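Local coordinates for putative cytoplasmic protein (PDB 4IQN) that is of unknown function, a putative cytoplasmic protein of the DUF5066 family from Salmonella Typhimurium, at residues M113-N118 with E210-A215; Y90-E95 with P123-I128. All coordinates share one frame; numbering follows the deposited sequence.

In the fold
Both contacts lie within the DUF5066 range of a single chain, and their centres are 13 Å apart. Along the sequence their segments alternate: 90-95, 113-118, 123-128, then 210-215. Interaction 2 sits about 8 Å from the chain centre, where the start of helix 93-99 meets strand 124-128, an outermost strand of the four-stranded antiparallel sheet. Interaction 1 lies farther out, about 19 Å from that centre, where the loop between helix 93-99 and strand 124-128 meets the chain leading into helix 214-217. The two touch directly: Asp93 OD2 accepts from Trp116 N at 2.9 Å, and Pro92 packs on the Trp116 indole. The C-terminal region is thereby joined, through the loop, to the helix beside the sheet.

Interaction 1: residues M113-N118 with E210-A215; sequences MPVWSN and EDYHEA
Glu210 OE1 takes the indole N-H of Trp116, with NE1 to OE1 at 2.8 Å and an N-H...O angle of 156°. The oxygen lies in the indole plane and is approached nearly along its C-O axis, while the carboxylate is nearly coplanar with the ring. A bend at chi2 directs CD of Glu210 back toward the indole. The other carboxylate oxygen, OE2, is bound by Tyr139 OH and by a salt bridge to Arg41, so both ends of this buried group are satisfied.

One face of the indole lies over the backbone of the partner segment: Asp211 O is 3.4 Å above the plane, over the centre, and Tyr212 N lies nearer the rim. The far edge of the same ring enters a T-shaped (edge-to-face) pair, Trp116 CZ3 standing over the centre of the Tyr212 ring with the planes at 67°. Beside it, Val115 CG1 lies against the CD1-CE1 side of the tyrosine, whose OH bonds to Ala96 O in helix 93-99.

The backbones form a single beta bridge at Trp116 and Tyr212, a local pairing of two chain stretches that lie outside any regular strand. Its two bonds are His213 N to Val115 O, nearly straight at 174°, and Ser117 N to Asp211 O at 2.8 Å.

Pro114, preceded by a cis peptide bond, places CG over one face of the His213 imidazole, 3.9 Å from the ring centroid, in a CH-pi contact. NE2 makes a weak bond to Asn118 OD1. On the other ring nitrogen, ND1 accepts from Ala215 N at 2.9 Å, making His213 the side-chain N-cap of helix 214-217.

Interaction 2: residues Y90-E95 with P123-I128; sequences YSPDEE and PALIRI
Tyr90 presents one face of its ring to the aliphatic part of Arg127: CB stands over the ring centre, 3.7 Å from the centroid and 11° off the normal, a CH-pi contact. CG and CD of Arg127 continue across the ring toward CZ and CE2. The setting is a helix-to-sheet junction, in which the residues leading into helix 93-99 lie against strand 124-128, an outermost strand of a four-stranded antiparallel sheet. A backbone bond ties the two together, Tyr90 N giving its hydrogen to Leu125 O at 3.0 Å.

On the same side of the strand, Leu125 extends CD1 to Pro92 CD at 3.8 Å, and its CB lies against Tyr90 O. Pro92, the N-cap residue of the helix, also packs on Trp116 and Met154, while Leu125 touches Tyr139 of the neighbouring strand.

The polar end of the contact converges on Glu95 OE2, which accepts from three donors. Tyr90 OH gives a short bond of 2.6 Å to its syn lone pair, and Arg127 NH2 reaches its anti lone pair at 3.1 Å. Arg127 NE, 2.9 Å from OE2, comes from above the carboxylate plane. The arginine therefore grips side-on, with both nitrogens on one oxygen in a salt bridge; OE2 lies close to the guanidinium plane, yet the carboxylate is turned 55° from it. Such concentration of donors would be expected to stabilise the negative charge of Glu95. The guanidinium stands almost perpendicular to the tyrosine ring, so the overlap is with the arginine's aliphatic chain and not a flat stack. A bend at chi2 (60°) carries CD of Arg127 over the ring, and NH1 bonds to Ile128 O at 2.9 Å.

Interaction 1: residues M113-N118 with E210-A215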
loop_
_atom_site.group_PDB
_atom_site.type_symbol
_atom_site.label_atom_id
_atom_site.label_comp_id
_atom_site.label_asym_id
_atom_site.label_seq_id
_atom_site.Cartn_x
_atom_site.Cartn_y
_atom_site.Cartn_z
HETATM N N MSE A 113 -2.434 -8.596 -21.086
HETATM C CA MSE A 113 -1.289 -8.620 -20.174
HETATM C C MSE A 113 0.012 -8.571 -20.932
HETATM O O MSE A 113 0.110 -9.203 -21.988
HETATM C CB MSE A 113 -1.401 -9.772 -19.170
HETATM C CG MSE A 113 -2.537 -9.457 -18.198
HETATM SE SE MSE A 113 -2.086 -8.126 -16.820
HETATM C CE MSE A 113 -0.777 -9.193 -15.824
ATOM N N PRO A 114 1.074 -8.113 -20.275
ATOM C CA PRO A 114 1.091 -7.093 -19.245
ATOM C C PRO A 114 0.454 -5.760 -19.512
ATOM O O PRO A 114 0.696 -5.172 -20.569
ATOM C CB PRO A 114 2.585 -6.921 -18.965
ATOM C CG PRO A 114 3.221 -7.145 -20.289
ATOM C CD PRO A 114 2.388 -8.204 -20.961
ATOM N N VAL A 115 -0.344 -5.294 -18.551
ATOM C CA VAL A 115 -0.971 -3.976 -18.682
ATOM C C VAL A 115 -0.008 -2.883 -18.207
ATOM O O VAL A 115 0.242 -1.902 -18.917
ATOM C CB VAL A 115 -2.304 -3.927 -17.936
ATOM C CG1 VAL A 115 -2.889 -2.511 -17.971
ATOM C CG2 VAL A 115 -3.305 -4.857 -18.593
ATOM N N TRP A 116 0.507 -3.042 -17.001
ATOM C CA TRP A 116 1.493 -2.150 -16.416
ATOM C C TRP A 116 2.881 -2.633 -16.730
ATOM O O TRP A 116 3.060 -3.779 -17.140
ATOM C CB TRP A 116 1.307 -2.110 -14.906
ATOM C CG TRP A 116 1.743 -0.873 -14.241
ATOM C CD1 TRP A 116 2.738 -0.737 -13.340
ATOM C CD2 TRP A 116 1.161 0.458 -14.399
ATOM N NE1 TRP A 116 2.814 0.569 -12.907
ATOM C CE2 TRP A 116 1.871 1.316 -13.561
ATOM C CE3 TRP A 116 0.110 0.963 -15.160
ATOM C CZ2 TRP A 116 1.559 2.686 -13.446
ATOM C CZ3 TRP A 116 -0.178 2.301 -15.081
ATOM C CH2 TRP A 116 0.543 3.152 -14.221
ATOM N N SER A 117 3.860 -1.754 -16.568
ATOM C CA SER A 117 5.262 -2.088 -16.779
ATOM C C SER A 117 5.650 -3.320 -15.977
ATOM O O SER A 117 5.150 -3.542 -14.889
ATOM C CB SER A 117 6.151 -0.936 -16.344
ATOM O OG SER A 117 7.525 -1.284 -16.448
ATOM N N ASN A 118 6.514 -4.133 -16.558
ATOM C CA ASN A 118 7.096 -5.292 -15.843
ATOM C C ASN A 118 8.608 -5.162 -15.761
ATOM O O ASN A 118 9.324 -6.154 -15.689
ATOM C CB ASN A 118 6.706 -6.612 -16.519
ATOM C CG ASN A 118 7.091 -6.691 -17.985
ATOM O OD1 ASN A 118 7.710 -5.795 -18.565
ATOM N ND2 ASN A 118 6.747 -7.802 -18.590
ATOM N N GLU A 210 7.038 3.405 -13.465
ATOM C CA GLU A 210 5.617 3.056 -13.226
ATOM C C GLU A 210 4.709 3.692 -14.275
ATOM O O GLU A 210 4.309 4.871 -14.149
ATOM C CB GLU A 210 5.173 3.535 -11.830
ATOM C CG GLU A 210 6.013 2.961 -10.675
ATOM C CD GLU A 210 5.742 1.501 -10.345
ATOM O OE1 GLU A 210 4.928 0.833 -11.052
ATOM O OE2 GLU A 210 6.363 1.037 -9.338
ATOM N N ASP A 211 4.377 2.944 -15.291
ATOM C CA ASP A 211 3.480 3.402 -16.370
ATOM C C ASP A 211 3.003 2.156 -17.071
ATOM O O ASP A 211 3.500 1.024 -16.810
ATOM C CB ASP A 211 4.220 4.352 -17.341
ATOM C CG ASP A 211 3.258 5.273 -18.169
ATOM O OD1 ASP A 211 2.011 5.187 -18.111
ATOM O OD2 ASP A 211 3.784 6.094 -18.931
ATOM N N TYR A 212 2.041 2.357 -17.945
ATOM C CA TYR A 212 1.519 1.347 -18.829
ATOM C C TYR A 212 2.649 0.782 -19.643
ATOM O O TYR A 212 3.615 1.483 -20.022
ATOM C CB TYR A 212 0.441 1.953 -19.749
ATOM C CG TYR A 212 -0.829 2.251 -19.004
ATOM C CD1 TYR A 212 -1.799 1.269 -18.812
ATOM C CD2 TYR A 212 -1.061 3.518 -18.489
ATOM C CE1 TYR A 212 -2.953 1.525 -18.108
ATOM C CE2 TYR A 212 -2.222 3.793 -17.785
ATOM C CZ TYR A 212 -3.166 2.800 -17.598
ATOM O OH TYR A 212 -4.316 3.044 -16.890
ATOM N N HIS A 213 2.539 -0.498 -19.895
ATOM C CA HIS A 213 3.519 -1.212 -20.744
ATOM C C HIS A 213 3.389 -0.773 -22.183
ATOM O O HIS A 213 2.288 -0.588 -22.691
ATOM C CB HIS A 213 3.311 -2.723 -20.627
ATOM C CG HIS A 213 4.538 -3.523 -20.926
ATOM N ND1 HIS A 213 5.072 -3.620 -22.186
ATOM C CD2 HIS A 213 5.338 -4.262 -20.123
ATOM C CE1 HIS A 213 6.141 -4.396 -22.159
ATOM N NE2 HIS A 213 6.315 -4.812 -20.918
ATOM N N GLU A 214 4.521 -0.617 -22.856
ATOM C CA GLU A 214 4.518 -0.341 -24.285
ATOM C C GLU A 214 3.758 -1.362 -25.089
ATOM O O GLU A 214 3.086 -1.011 -26.079
ATOM C CB GLU A 214 5.951 -0.178 -24.795
ATOM C CG GLU A 214 6.554 1.127 -24.287
ATOM C CD GLU A 214 5.868 2.383 -24.839
ATOM O OE1 GLU A 214 5.407 2.360 -26.003
ATOM O OE2 GLU A 214 5.785 3.391 -24.102
ATOM N N ALA A 215 3.845 -2.631 -24.679
ATOM C CA ALA A 215 3.175 -3.684 -25.407
ATOM C C ALA A 215 1.649 -3.607 -25.241
ATOM O O ALA A 215 0.908 -3.998 -26.137
ATOM C CB ALA A 215 3.728 -5.061 -25.022
#

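Interaction 2: residues Y90-E95 with P123-I128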
loop_
_atom_site.group_PDB
_atom_site.type_symbol
_atom_site.label_atom_id
_atom_site.label_comp_id
_atom_site.label_asym_id
_atom_site.label_seq_id
_atom_site.Cartn_x
_atom_site.Cartn_y
_atom_site.Cartn_z
ATOM N N TYR A 90 1.941 -7.544 -5.030
ATOM C CA TYR A 90 0.745 -7.233 -5.757
ATOM C C TYR A 90 1.200 -6.523 -7.020
ATOM O O TYR A 90 2.253 -5.886 -7.040
ATOM C CB TYR A 90 -0.074 -6.267 -4.905
ATOM C CG TYR A 90 -1.466 -5.975 -5.340
ATOM C CD1 TYR A 90 -2.536 -6.778 -4.918
ATOM C CD2 TYR A 90 -1.755 -4.842 -6.154
ATOM C CE1 TYR A 90 -3.834 -6.500 -5.302
ATOM C CE2 TYR A 90 -3.046 -4.584 -6.551
ATOM C CZ TYR A 90 -4.070 -5.399 -6.096
ATOM O OH TYR A 90 -5.350 -5.150 -6.423
ATOM N N SER A 91 0.400 -6.601 -8.057
ATOM C CA SER A 91 0.717 -5.898 -9.302
ATOM C C SER A 91 -0.534 -5.140 -9.681
ATOM O O SER A 91 -1.608 -5.704 -9.633
ATOM C CB SER A 91 1.125 -6.885 -10.406
ATOM O OG SER A 91 1.404 -6.191 -11.633
ATOM N N PRO A 92 -0.396 -3.864 -10.082
ATOM C CA PRO A 92 -1.551 -3.048 -10.280
ATOM C C PRO A 92 -2.213 -3.140 -11.662
ATOM O O PRO A 92 -2.809 -2.185 -12.131
ATOM C CB PRO A 92 -0.966 -1.654 -10.097
ATOM C CG PRO A 92 0.366 -1.764 -10.772
ATOM C CD PRO A 92 0.847 -3.141 -10.407
ATOM N N ASP A 93 -2.175 -4.280 -12.306
ATOM C CA ASP A 93 -2.714 -4.372 -13.649
ATOM C C ASP A 93 -4.246 -4.123 -13.709
ATOM O O ASP A 93 -4.707 -3.459 -14.642
ATOM C CB ASP A 93 -2.314 -5.681 -14.302
ATOM C CG ASP A 93 -0.809 -5.829 -14.375
ATOM O OD1 ASP A 93 -0.336 -6.304 -13.331
ATOM O OD2 ASP A 93 -0.126 -5.451 -15.423
ATOM N N GLU A 94 -4.999 -4.606 -12.711
ATOM C CA GLU A 94 -6.467 -4.445 -12.731
ATOM C C GLU A 94 -6.848 -2.986 -12.568
ATOM O O GLU A 94 -7.703 -2.460 -13.318
ATOM C CB GLU A 94 -7.180 -5.321 -11.689
ATOM C CG GLU A 94 -7.283 -6.792 -12.124
ATOM C CD GLU A 94 -7.916 -7.741 -11.089
ATOM O OE1 GLU A 94 -8.217 -7.309 -9.946
ATOM O OE2 GLU A 94 -8.105 -8.942 -11.426
ATOM N N GLU A 95 -6.193 -2.333 -11.621
ATOM C CA GLU A 95 -6.396 -0.900 -11.387
ATOM C C GLU A 95 -6.035 -0.112 -12.641
ATOM O O GLU A 95 -6.756 0.784 -13.035
ATOM C CB GLU A 95 -5.553 -0.434 -10.199
ATOM C CG GLU A 95 -6.025 -0.963 -8.846
ATOM C CD GLU A 95 -5.519 -2.378 -8.446
ATOM O OE1 GLU A 95 -4.851 -3.065 -9.270
ATOM O OE2 GLU A 95 -5.812 -2.773 -7.273
ATOM N N PRO A 123 9.813 -2.305 -7.685
ATOM C CA PRO A 123 9.708 -2.832 -6.348
ATOM C C PRO A 123 8.390 -3.531 -6.132
ATOM O O PRO A 123 7.418 -3.297 -6.848
ATOM C CB PRO A 123 9.753 -1.581 -5.463
ATOM C CG PRO A 123 9.197 -0.511 -6.325
ATOM C CD PRO A 123 9.651 -0.834 -7.707
ATOM N N ALA A 124 8.350 -4.381 -5.120
ATOM C CA ALA A 124 7.099 -5.009 -4.700
ATOM C C ALA A 124 6.097 -3.995 -4.220
ATOM O O ALA A 124 6.494 -2.916 -3.833
ATOM C CB ALA A 124 7.343 -6.027 -3.605
ATOM N N LEU A 125 4.827 -4.376 -4.234
ATOM C CA LEU A 125 3.726 -3.564 -3.708
ATOM C C LEU A 125 2.916 -4.404 -2.754
ATOM O O LEU A 125 2.720 -5.574 -2.976
ATOM C CB LEU A 125 2.777 -3.087 -4.828
ATOM C CG LEU A 125 3.423 -2.288 -5.949
ATOM C CD1 LEU A 125 2.473 -2.079 -7.122
ATOM C CD2 LEU A 125 3.892 -0.962 -5.390
ATOM N N ILE A 126 2.440 -3.771 -1.689
ATOM C CA ILE A 126 1.428 -4.336 -0.825
ATOM C C ILE A 126 0.201 -3.480 -0.976
ATOM O O ILE A 126 0.262 -2.252 -0.730
ATOM C CB ILE A 126 1.867 -4.374 0.659
ATOM C CG1 ILE A 126 3.056 -5.327 0.886
ATOM C CG2 ILE A 126 0.716 -4.797 1.549
ATOM C CD1 ILE A 126 3.545 -5.315 2.332
ATOM N N ARG A 127 -0.920 -4.099 -1.332
ATOM C CA ARG A 127 -2.165 -3.338 -1.531
ATOM C C ARG A 127 -2.780 -3.013 -0.194
ATOM O O ARG A 127 -2.874 -3.869 0.679
ATOM C CB ARG A 127 -3.159 -4.149 -2.362
ATOM C CG ARG A 127 -4.448 -3.457 -2.795
ATOM C CD ARG A 127 -4.178 -2.238 -3.638
ATOM N NE ARG A 127 -5.308 -1.978 -4.517
ATOM C CZ ARG A 127 -6.333 -1.172 -4.241
ATOM N NH1 ARG A 127 -6.402 -0.472 -3.101
ATOM N NH2 ARG A 127 -7.278 -1.041 -5.147
ATOM N N ILE A 128 -3.207 -1.769 -0.033
ATOM C CA ILE A 128 -3.949 -1.308 1.161
ATOM C C ILE A 128 -5.374 -0.977 0.718
ATOM O O ILE A 128 -5.575 -0.347 -0.326
ATOM C CB ILE A 128 -3.295 -0.052 1.753
ATOM C CG1 ILE A 128 -1.905 -0.362 2.296
ATOM C CG2 ILE A 128 -4.172 0.627 2.841
ATOM C CD1 ILE A 128 -1.858 -1.266 3.518
#